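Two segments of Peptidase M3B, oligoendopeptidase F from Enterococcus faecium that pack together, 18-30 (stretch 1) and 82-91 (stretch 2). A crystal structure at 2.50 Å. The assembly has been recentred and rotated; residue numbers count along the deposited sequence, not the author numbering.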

# COMPACT_ATOMS: atom_id res chain seq x y z
N GLU A 18 -21.57 -13.65 18.27
CA GLU A 18 -21.03 -13.62 19.62
C GLU A 18 -20.60 -12.20 19.94
O GLU A 18 -20.72 -11.72 21.07
CB GLU A 18 -19.83 -14.56 19.76
CG GLU A 18 -19.48 -14.90 21.19
CD GLU A 18 -18.22 -15.75 21.32
OE1 GLU A 18 -17.60 -16.08 20.28
OE2 GLU A 18 -17.84 -16.08 22.46
N LEU A 19 -20.10 -11.52 18.91
CA LEU A 19 -19.54 -10.20 19.04
C LEU A 19 -20.53 -9.18 19.58
O LEU A 19 -20.13 -8.18 20.16
CB LEU A 19 -19.07 -9.74 17.67
CG LEU A 19 -17.94 -8.74 17.65
CD1 LEU A 19 -16.79 -9.31 18.44
CD2 LEU A 19 -17.56 -8.48 16.22
N LYS A 20 -21.81 -9.44 19.38
CA LYS A 20 -22.86 -8.54 19.83
C LYS A 20 -22.87 -8.45 21.35
O LYS A 20 -23.30 -7.44 21.91
CB LYS A 20 -24.23 -8.98 19.29
CG LYS A 20 -24.35 -8.80 17.78
CD LYS A 20 -25.51 -9.61 17.18
CE LYS A 20 -25.56 -9.45 15.66
NZ LYS A 20 -26.47 -10.43 15.01
N GLN A 21 -22.38 -9.49 22.01
CA GLN A 21 -22.32 -9.53 23.47
C GLN A 21 -21.23 -8.61 24.02
O GLN A 21 -21.11 -8.43 25.23
CB GLN A 21 -22.15 -10.96 23.96
CG GLN A 21 -23.37 -11.85 23.68
CD GLN A 21 -22.99 -13.25 23.22
OE1 GLN A 21 -22.21 -13.94 23.87
NE2 GLN A 21 -23.55 -13.67 22.09
N SER A 22 -20.43 -8.03 23.13
CA SER A 22 -19.40 -7.07 23.53
C SER A 22 -20.01 -5.88 24.25
O SER A 22 -19.48 -5.41 25.26
CB SER A 22 -18.65 -6.56 22.31
OG SER A 22 -17.50 -5.84 22.71
N GLU A 23 -21.12 -5.39 23.72
CA GLU A 23 -21.82 -4.26 24.29
C GLU A 23 -22.09 -4.47 25.77
O GLU A 23 -21.95 -3.54 26.57
CB GLU A 23 -23.13 -4.03 23.55
CG GLU A 23 -23.58 -2.58 23.57
CD GLU A 23 -22.44 -1.63 23.28
OE1 GLU A 23 -21.45 -2.07 22.64
OE2 GLU A 23 -22.53 -0.45 23.68
N LYS A 24 -22.48 -5.69 26.13
CA LYS A 24 -22.82 -6.05 27.51
C LYS A 24 -21.65 -5.98 28.49
O LYS A 24 -21.86 -5.77 29.68
CB LYS A 24 -23.42 -7.46 27.57
CG LYS A 24 -24.86 -7.54 27.14
CD LYS A 24 -25.58 -8.68 27.84
CE LYS A 24 -27.07 -8.66 27.52
NZ LYS A 24 -27.87 -9.46 28.50
N HIS A 25 -20.43 -6.18 28.01
CA HIS A 25 -19.28 -6.19 28.91
C HIS A 25 -18.69 -4.80 29.05
O HIS A 25 -18.21 -4.42 30.11
CB HIS A 25 -18.24 -7.21 28.46
CG HIS A 25 -18.74 -8.62 28.52
ND1 HIS A 25 -19.00 -9.26 29.71
CD2 HIS A 25 -19.07 -9.49 27.54
CE1 HIS A 25 -19.45 -10.48 29.46
NE2 HIS A 25 -19.51 -10.64 28.15
N LYS A 26 -18.77 -4.02 27.98
CA LYS A 26 -18.22 -2.68 27.96
C LYS A 26 -18.80 -1.86 29.12
O LYS A 26 -19.99 -1.90 29.38
CB LYS A 26 -18.50 -2.01 26.62
CG LYS A 26 -18.01 -0.58 26.50
CD LYS A 26 -18.11 -0.06 25.08
CE LYS A 26 -17.74 1.42 25.03
NZ LYS A 26 -17.71 1.95 23.64
N GLY A 27 -17.92 -1.15 29.82
CA GLY A 27 -18.34 -0.28 30.91
C GLY A 27 -18.71 -0.97 32.21
O GLY A 27 -19.23 -0.32 33.12
N THR A 28 -18.43 -2.27 32.32
CA THR A 28 -18.73 -3.02 33.54
C THR A 28 -17.52 -3.33 34.41
O THR A 28 -17.67 -3.76 35.55
CB THR A 28 -19.39 -4.37 33.23
OG1 THR A 28 -18.47 -5.20 32.52
CG2 THR A 28 -20.68 -4.20 32.43
N LEU A 29 -16.33 -3.11 33.87
CA LEU A 29 -15.12 -3.55 34.56
C LEU A 29 -15.03 -3.13 36.02
O LEU A 29 -14.51 -3.88 36.84
CB LEU A 29 -13.85 -3.14 33.80
CG LEU A 29 -13.78 -3.67 32.37
CD1 LEU A 29 -12.38 -3.53 31.76
CD2 LEU A 29 -14.23 -5.11 32.33
N ASP A 30 -15.55 -1.95 36.34
CA ASP A 30 -15.50 -1.42 37.70
C ASP A 30 -16.64 -1.92 38.60
O ASP A 30 -16.78 -1.46 39.73
CB ASP A 30 -15.51 0.11 37.69
CG ASP A 30 -16.84 0.68 37.21
OD1 ASP A 30 -16.95 1.92 37.12
OD2 ASP A 30 -17.77 -0.10 36.91
N SER A 82 -10.34 -7.08 11.75
CA SER A 82 -10.48 -5.66 12.08
C SER A 82 -11.82 -5.36 12.75
O SER A 82 -11.88 -4.57 13.68
CB SER A 82 -10.27 -4.75 10.86
OG SER A 82 -10.99 -5.21 9.74
N LYS A 83 -12.88 -6.02 12.31
CA LYS A 83 -14.17 -5.80 12.91
C LYS A 83 -14.15 -6.23 14.39
O LYS A 83 -14.63 -5.50 15.26
CB LYS A 83 -15.27 -6.55 12.16
CG LYS A 83 -16.65 -6.30 12.76
CD LYS A 83 -17.78 -6.84 11.90
CE LYS A 83 -18.05 -8.30 12.18
NZ LYS A 83 -19.18 -8.82 11.37
N VAL A 84 -13.58 -7.40 14.65
CA VAL A 84 -13.44 -7.92 16.01
C VAL A 84 -12.50 -7.07 16.86
O VAL A 84 -12.82 -6.72 17.99
CB VAL A 84 -12.95 -9.40 15.98
CG1 VAL A 84 -12.48 -9.83 17.36
CG2 VAL A 84 -14.05 -10.32 15.49
N SER A 85 -11.33 -6.75 16.31
CA SER A 85 -10.35 -5.92 17.00
C SER A 85 -10.96 -4.59 17.37
O SER A 85 -10.77 -4.09 18.48
CB SER A 85 -9.13 -5.68 16.13
OG SER A 85 -8.40 -6.88 15.95
N GLU A 86 -11.70 -4.00 16.43
CA GLU A 86 -12.33 -2.73 16.69
C GLU A 86 -13.38 -2.86 17.79
O GLU A 86 -13.45 -2.02 18.70
CB GLU A 86 -12.96 -2.17 15.41
CG GLU A 86 -13.41 -0.71 15.53
CD GLU A 86 -14.68 -0.56 16.37
OE1 GLU A 86 -15.49 -1.52 16.41
OE2 GLU A 86 -14.87 0.51 17.00
N ALA A 87 -14.18 -3.92 17.72
CA ALA A 87 -15.31 -4.08 18.65
C ALA A 87 -14.86 -4.33 20.09
O ALA A 87 -15.63 -4.18 21.03
CB ALA A 87 -16.23 -5.19 18.16
N VAL A 88 -13.59 -4.69 20.24
CA VAL A 88 -13.04 -5.15 21.50
C VAL A 88 -11.95 -4.17 21.98
O VAL A 88 -11.26 -4.38 22.98
CB VAL A 88 -12.53 -6.60 21.29
CG1 VAL A 88 -11.01 -6.76 21.46
CG2 VAL A 88 -13.34 -7.59 22.09
N SER A 89 -11.83 -3.06 21.25
CA SER A 89 -10.79 -2.07 21.52
C SER A 89 -11.02 -1.22 22.78
O SER A 89 -10.12 -0.53 23.22
CB SER A 89 -10.61 -1.14 20.30
OG SER A 89 -11.80 -0.42 20.01
N TRP A 90 -12.23 -1.25 23.34
CA TRP A 90 -12.52 -0.50 24.56
C TRP A 90 -11.87 -1.17 25.78
O TRP A 90 -11.71 -0.56 26.84
CB TRP A 90 -14.02 -0.40 24.78
CG TRP A 90 -14.66 -1.75 24.78
CD1 TRP A 90 -15.25 -2.38 23.72
CD2 TRP A 90 -14.75 -2.65 25.88
NE1 TRP A 90 -15.70 -3.61 24.09
CE2 TRP A 90 -15.41 -3.81 25.42
CE3 TRP A 90 -14.35 -2.59 27.23
CZ2 TRP A 90 -15.66 -4.91 26.24
CZ3 TRP A 90 -14.60 -3.67 28.04
CH2 TRP A 90 -15.26 -4.83 27.55
N PHE A 91 -11.49 -2.43 25.60
CA PHE A 91 -11.12 -3.32 26.69
C PHE A 91 -9.91 -2.88 27.53
O PHE A 91 -10.03 -2.73 28.76
CB PHE A 91 -10.96 -4.74 26.14
CG PHE A 91 -10.53 -5.75 27.15
CD1 PHE A 91 -11.30 -6.00 28.27
CD2 PHE A 91 -9.37 -6.46 26.97
CE1 PHE A 91 -10.91 -6.93 29.21
CE2 PHE A 91 -8.97 -7.40 27.90
CZ PHE A 91 -9.74 -7.64 29.02

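How do the two backbones run where they meet? Stretch 2 enters as a helix that carries through Ala-87; Val-88 is the first residue to leave helical angles, and a type I turn from Val-88 to Phe-91 follows. Stretch 1 is less regular, with a weakly bonded helix around Ser-22 to His-25 and then a type II turn from His-25 to Thr-28. Gly-27 sits in that turn with a positive phi of 76°, a value that favours glycine. The turn is closed by Thr-28 N to His-25 O at 3.1 Å and reinforced by the side chain, Thr-28 OG1 donating to His-25 O at 2.5 Å. The register advances in the same order along both segments: the CA atoms of Leu-19 and Val-84 lie 7.2 Å apart, those of Ser-22 and Val-88 6.9 Å, and those of Lys-26 and Trp-90 7.0 Å.

What does Leu-19 find on the helix? Its CA-to-CB bond points toward stretch 2, and the side chain meets a largely apolar surface. Leu-19 CD2 is 4.0 Å from Val-84 CG2, and Leu-19 CG is 4.0 Å from Ala-87 CB. The aliphatic part of Lys-83 adds to this surface, with its CE 4.1 Å from Leu-19 CD2. These are van der Waals distances.

Where does a polar bond tie the segments together? Ser-22, buried and with its CB directed toward stretch 2, donates from OG to Ala-87 O at 3.0 Å. The acceptor lies at the last residue of the helix, where the chain is turning away from helical geometry. Trp-90 NE1 approaches the same pair, 3.2 Å from Ser-22 OG and 3.1 Å from Ala-87 O, so the three polar atoms cluster within an otherwise mainly apolar contact.

How is the large indole of Trp-90 accommodated? The CA-to-CB bond of Trp-90 points toward stretch 1, chi1 is 55° (p), and the residue has the largest covered area of the contact, 118 Å². The backbone of Lys-26 lies over one face: its CA is 3.6 Å from the centroid of the six-membered ring and only 8° off the normal, a CH-pi arrangement, while Lys-26 N comes within 3.6 Å of Trp-90 CH2. Ser-22 OG and Leu-29 CD1 lie near the ring plane, at its edge. Leu-29 CD1 is 4.3 Å from Trp-90 CZ3 and also reaches Phe-91, 4.4 Å from Phe-91 CD1 and 3.9 Å from Phe-91 O, extending the apolar packing beyond the indole.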